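Local structure of N-(5'-phosphoribosyl)anthranilate isomerase (Pyrococcus furiosus, 4AAJ) at residues N130-E133 with D134-L138; S167-V170 with A171-I174. The protein catalyses the isomerisation of N-(5-phospho-beta-D-ribosyl)anthranilate to 1-(2-carboxyphenylamino)-1-deoxy-D-ribulose 5-phosphate, the third of five steps from chorismate to L-tryptophan. All coordinates share one frame; numbering follows the deposited sequence.

Contact 1: N130-E133 with D134-L138; sequences NPEE and DANRL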
loop_
_atom_site.group_PDB
_atom_site.type_symbol
_atom_site.label_atom_id
_atom_site.label_comp_id
_atom_site.label_asym_id
_atom_site.label_seq_id
_atom_site.Cartn_x
_atom_site.Cartn_y
_atom_site.Cartn_z
ATOM N N ASN A 130 1.795 -20.324 15.817
ATOM C CA ASN A 130 1.586 -21.233 14.687
ATOM C C ASN A 130 1.252 -20.493 13.381
ATOM O O ASN A 130 0.102 -20.077 13.174
ATOM C CB ASN A 130 0.520 -22.282 15.014
ATOM C CG ASN A 130 0.713 -23.575 14.237
ATOM O OD1 ASN A 130 1.012 -23.566 13.039
ATOM N ND2 ASN A 130 0.538 -24.700 14.922
ATOM N N PRO A 131 2.261 -20.333 12.497
ATOM C CA PRO A 131 2.162 -19.587 11.235
ATOM C C PRO A 131 1.035 -20.059 10.311
ATOM O O PRO A 131 0.248 -19.233 9.832
ATOM C CB PRO A 131 3.531 -19.821 10.575
ATOM C CG PRO A 131 4.118 -21.001 11.279
ATOM C CD PRO A 131 3.612 -20.891 12.683
ATOM N N GLU A 132 0.961 -21.371 10.081
ATOM C CA GLU A 132 -0.028 -21.980 9.189
ATOM C C GLU A 132 -1.466 -21.603 9.555
ATOM O O GLU A 132 -2.297 -21.346 8.673
ATOM C CB GLU A 132 0.139 -23.505 9.187
ATOM C CG GLU A 132 -0.700 -24.239 8.148
ATOM C CD GLU A 132 -0.142 -24.118 6.741
ATOM O OE1 GLU A 132 0.952 -24.672 6.477
ATOM O OE2 GLU A 132 -0.794 -23.463 5.900
ATOM N N GLU A 133 -1.745 -21.560 10.854
ATOM C CA GLU A 133 -3.087 -21.268 11.347
ATOM C C GLU A 133 -3.394 -19.777 11.348
ATOM O O GLU A 133 -4.528 -19.377 11.074
ATOM C CB GLU A 133 -3.287 -21.870 12.734
ATOM C CG GLU A 133 -3.432 -23.385 12.694
ATOM C CD GLU A 133 -2.691 -24.083 13.815
ATOM O OE1 GLU A 133 -2.540 -23.469 14.891
ATOM O OE2 GLU A 133 -2.257 -25.243 13.611
ATOM N N ASP A 134 -2.388 -18.963 11.659
ATOM C CA ASP A 134 -2.517 -17.510 11.561
ATOM C C ASP A 134 -2.744 -17.060 10.118
ATOM O O ASP A 134 -3.518 -16.136 9.880
ATOM C CB ASP A 134 -1.302 -16.801 12.170
ATOM C CG ASP A 134 -1.381 -16.702 13.690
ATOM O OD1 ASP A 134 -2.465 -16.965 14.264
ATOM O OD2 ASP A 134 -0.354 -16.354 14.314
ATOM N N ALA A 135 -2.078 -17.723 9.173
ATOM C CA ALA A 135 -2.280 -17.467 7.746
ATOM C C ALA A 135 -3.700 -17.820 7.326
ATOM O O ALA A 135 -4.369 -17.025 6.661
ATOM C CB ALA A 135 -1.272 -18.227 6.903
ATOM N N ASN A 136 -4.174 -18.997 7.738
ATOM C CA ASN A 136 -5.537 -19.421 7.419
ATOM C C ASN A 136 -6.591 -18.511 8.056
ATOM O O ASN A 136 -7.637 -18.248 7.455
ATOM C CB ASN A 136 -5.754 -20.894 7.795
ATOM C CG ASN A 136 -5.176 -21.849 6.762
ATOM O OD1 ASN A 136 -5.038 -21.507 5.582
ATOM N ND2 ASN A 136 -4.847 -23.058 7.195
ATOM N N ARG A 137 -6.302 -18.008 9.255
ATOM C CA ARG A 137 -7.198 -17.070 9.931
ATOM C C ARG A 137 -7.295 -15.724 9.189
ATOM O O ARG A 137 -8.388 -15.189 8.995
ATOM C CB ARG A 137 -6.730 -16.809 11.358
ATOM C CG ARG A 137 -7.683 -15.929 12.150
ATOM C CD ARG A 137 -6.933 -14.999 13.084
ATOM N NE ARG A 137 -7.570 -13.685 13.133
ATOM C CZ ARG A 137 -7.264 -12.714 13.994
ATOM N NH1 ARG A 137 -6.320 -12.892 14.911
ATOM N NH2 ARG A 137 -7.917 -11.556 13.939
ATOM N N LEU A 138 -6.147 -15.176 8.802
ATOM C CA LEU A 138 -6.138 -13.925 8.040
ATOM C C LEU A 138 -6.814 -14.114 6.681
ATOM O O LEU A 138 -7.493 -13.205 6.200
ATOM C CB LEU A 138 -4.713 -13.396 7.867
ATOM C CG LEU A 138 -4.523 -11.956 7.379
ATOM C CD1 LEU A 138 -4.922 -10.940 8.443
ATOM C CD2 LEU A 138 -3.066 -11.770 6.994
#
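Asp134 closes the first turn of helix 131-144 by giving its backbone N to Asn130 O at 3.1 Å. Its side chain stays beside the same oxygen: CG is set beside its own backbone N (chi1 -81°), which brings CG to 3.7 Å from Asn130 O and carries OD2 back toward the chain that enters the helix, where it is hydrogen-bonded to Ser128 OG. Asn130 is the N-cap residue and Pro131 the first residue of the helix, which links strands 117-123 and 149-153 in one beta-alpha-beta unit of the TIM barrel. With an alanine here in place of Asp134, Ser128 OG is likely to lose its carboxylate mate, and the incoming chain would be less firmly tied to the first turn. Glu133, the other large contributor, works through its backbone: its O accepts Arg137 N at 2.9 Å, and Arg137 CB lies 3.4 Å from Glu133 O. One residue earlier, Glu132 O takes Asn136 N at 3.1 Å, while Asn136 ND2 stands 3.4 Å from Glu132 O at an angle too poor for a bond. Deeper in, Ala135 CB rests 3.4 Å from Pro131 O.

Contact 2: S167-V170 with A171-I174; sequences SSLV and ARKI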
loop_
_atom_site.group_PDB
_atom_site.type_symbol
_atom_site.label_atom_id
_atom_site.label_comp_id
_atom_site.label_asym_id
_atom_site.label_seq_id
_atom_site.Cartn_x
_atom_site.Cartn_y
_atom_site.Cartn_z
ATOM N N SER A 167 3.166 -14.184 6.442
ATOM C CA SER A 167 3.145 -13.499 5.142
ATOM C C SER A 167 3.425 -14.445 3.969
ATOM O O SER A 167 2.701 -14.427 2.976
ATOM C CB SER A 167 4.091 -12.293 5.138
ATOM O OG SER A 167 3.564 -11.264 5.961
ATOM N N SER A 168 4.462 -15.272 4.112
ATOM C CA SER A 168 4.822 -16.316 3.140
ATOM C C SER A 168 3.647 -17.179 2.700
ATOM O O SER A 168 3.478 -17.449 1.508
ATOM C CB SER A 168 5.912 -17.229 3.720
ATOM O OG SER A 168 7.205 -16.692 3.494
ATOM N N LEU A 169 2.843 -17.601 3.671
ATOM C CA LEU A 169 1.748 -18.541 3.444
ATOM C C LEU A 169 0.471 -17.884 2.926
ATOM O O LEU A 169 -0.290 -18.499 2.168
ATOM C CB LEU A 169 1.463 -19.317 4.724
ATOM C CG LEU A 169 2.636 -20.144 5.267
ATOM C CD1 LEU A 169 2.372 -20.517 6.713
ATOM C CD2 LEU A 169 2.911 -21.381 4.417
ATOM N N VAL A 170 0.234 -16.636 3.329
ATOM C CA VAL A 170 -0.863 -15.867 2.746
ATOM C C VAL A 170 -0.523 -15.578 1.282
ATOM O O VAL A 170 -1.372 -15.742 0.407
ATOM C CB VAL A 170 -1.163 -14.553 3.515
ATOM C CG1 VAL A 170 -2.356 -13.831 2.900
ATOM C CG2 VAL A 170 -1.445 -14.829 4.985
ATOM N N ALA A 171 0.721 -15.184 1.031
ATOM C CA ALA A 171 1.179 -14.830 -0.320
ATOM C C ALA A 171 1.080 -16.008 -1.302
ATOM O O ALA A 171 0.855 -15.811 -2.496
ATOM C CB ALA A 171 2.589 -14.267 -0.279
ATOM N N ARG A 172 1.240 -17.223 -0.779
ATOM C CA ARG A 172 1.094 -18.443 -1.578
ATOM C C ARG A 172 -0.343 -18.686 -2.035
ATOM O O ARG A 172 -0.570 -19.213 -3.130
ATOM C CB ARG A 172 1.632 -19.658 -0.818
ATOM C CG ARG A 172 3.147 -19.787 -0.866
ATOM C CD ARG A 172 3.605 -21.075 -0.200
ATOM N NE ARG A 172 3.254 -22.254 -0.994
ATOM C CZ ARG A 172 3.099 -23.479 -0.500
ATOM N NH1 ARG A 172 3.256 -23.706 0.800
ATOM N NH2 ARG A 172 2.779 -24.482 -1.309
ATOM N N LYS A 173 -1.305 -18.286 -1.209
ATOM C CA LYS A 173 -2.722 -18.483 -1.503
ATOM C C LYS A 173 -3.324 -17.365 -2.356
ATOM O O LYS A 173 -4.172 -17.625 -3.208
ATOM C CB LYS A 173 -3.528 -18.645 -0.209
ATOM C CG LYS A 173 -3.368 -19.994 0.482
ATOM C CD LYS A 173 -4.515 -20.936 0.144
ATOM C CE LYS A 173 -4.361 -22.274 0.852
ATOM N NZ LYS A 173 -5.385 -23.262 0.400
ATOM N N ILE A 174 -2.904 -16.121 -2.113
ATOM C CA ILE A 174 -3.518 -14.960 -2.776
ATOM C C ILE A 174 -2.462 -13.911 -3.166
ATOM O O ILE A 174 -1.411 -13.846 -2.536
ATOM C CB ILE A 174 -4.612 -14.308 -1.894
ATOM C CG1 ILE A 174 -4.027 -13.842 -0.564
ATOM C CG2 ILE A 174 -5.767 -15.272 -1.643
ATOM C CD1 ILE A 174 -4.873 -12.823 0.151
#
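Val170 and Ile174, one helical turn apart, lie side by side and point the same way, Val170 CG1 meeting Ile174 CG1 at 3.8 Å. Ile174 CG1 sits between its own backbone N and carbonyl carbon (chi1 59°), a position that lays it alongside the valine and 3.4 Å from Val170 O; Ile174 CD1 also touches Val170 CG1, at 3.9 Å. The backbone holds the pair in step: Val170 O receives Ile174 N at 3.0 Å and a second, weak bond from Lys173 N, also at 3.0 Å. The turn lies in the last part of helix 165-173 of the TIM barrel, ahead of strand 176-179. The paired aliphatic groups face inward, Val170 against Leu152 and Ile174 against Val150 of strand 149-153. Ala171 is turned to another side of the helix, its CB 3.3 Å from Ser167 O and in touch with Val194 of helix 187-194. On the outer side the base of the Arg172 chain lies against the preceding turn, CG 3.3 Å from Ser168 O, before the chain leads outward; bent at chi3 (71°), it has Leu169 CD2 at the edge of its guanidinium, 4.3 Å from Arg172 NH1. Ser168 OG is hydrogen-bonded to Val193 O.

Overall arrangement
Contact 1 opens helix 131-144 and contact 2 lies on the later part of the next helix, 165-173; their centres are about 10 Å apart, and the two touch directly. Leu169 is the main bridge: its CB packs on Ala135 CB at 3.7 Å, and its CD1 on Glu132 CA at 3.7 Å. Val170 CG2 adds to the seam, 3.9 Å from Ala135 CB, a small side chain consistent with the helices' close approach. Contact 1 is the more peripheral, its centre about 22 Å from the chain centre against about 16 Å for contact 2. TIM-barrel active sites lie at the C-terminal strand ends; contact 1, following strand 117-123, is probably nearer that end, though peripheral, and contact 2, leading into strand 176-179, nearer the other.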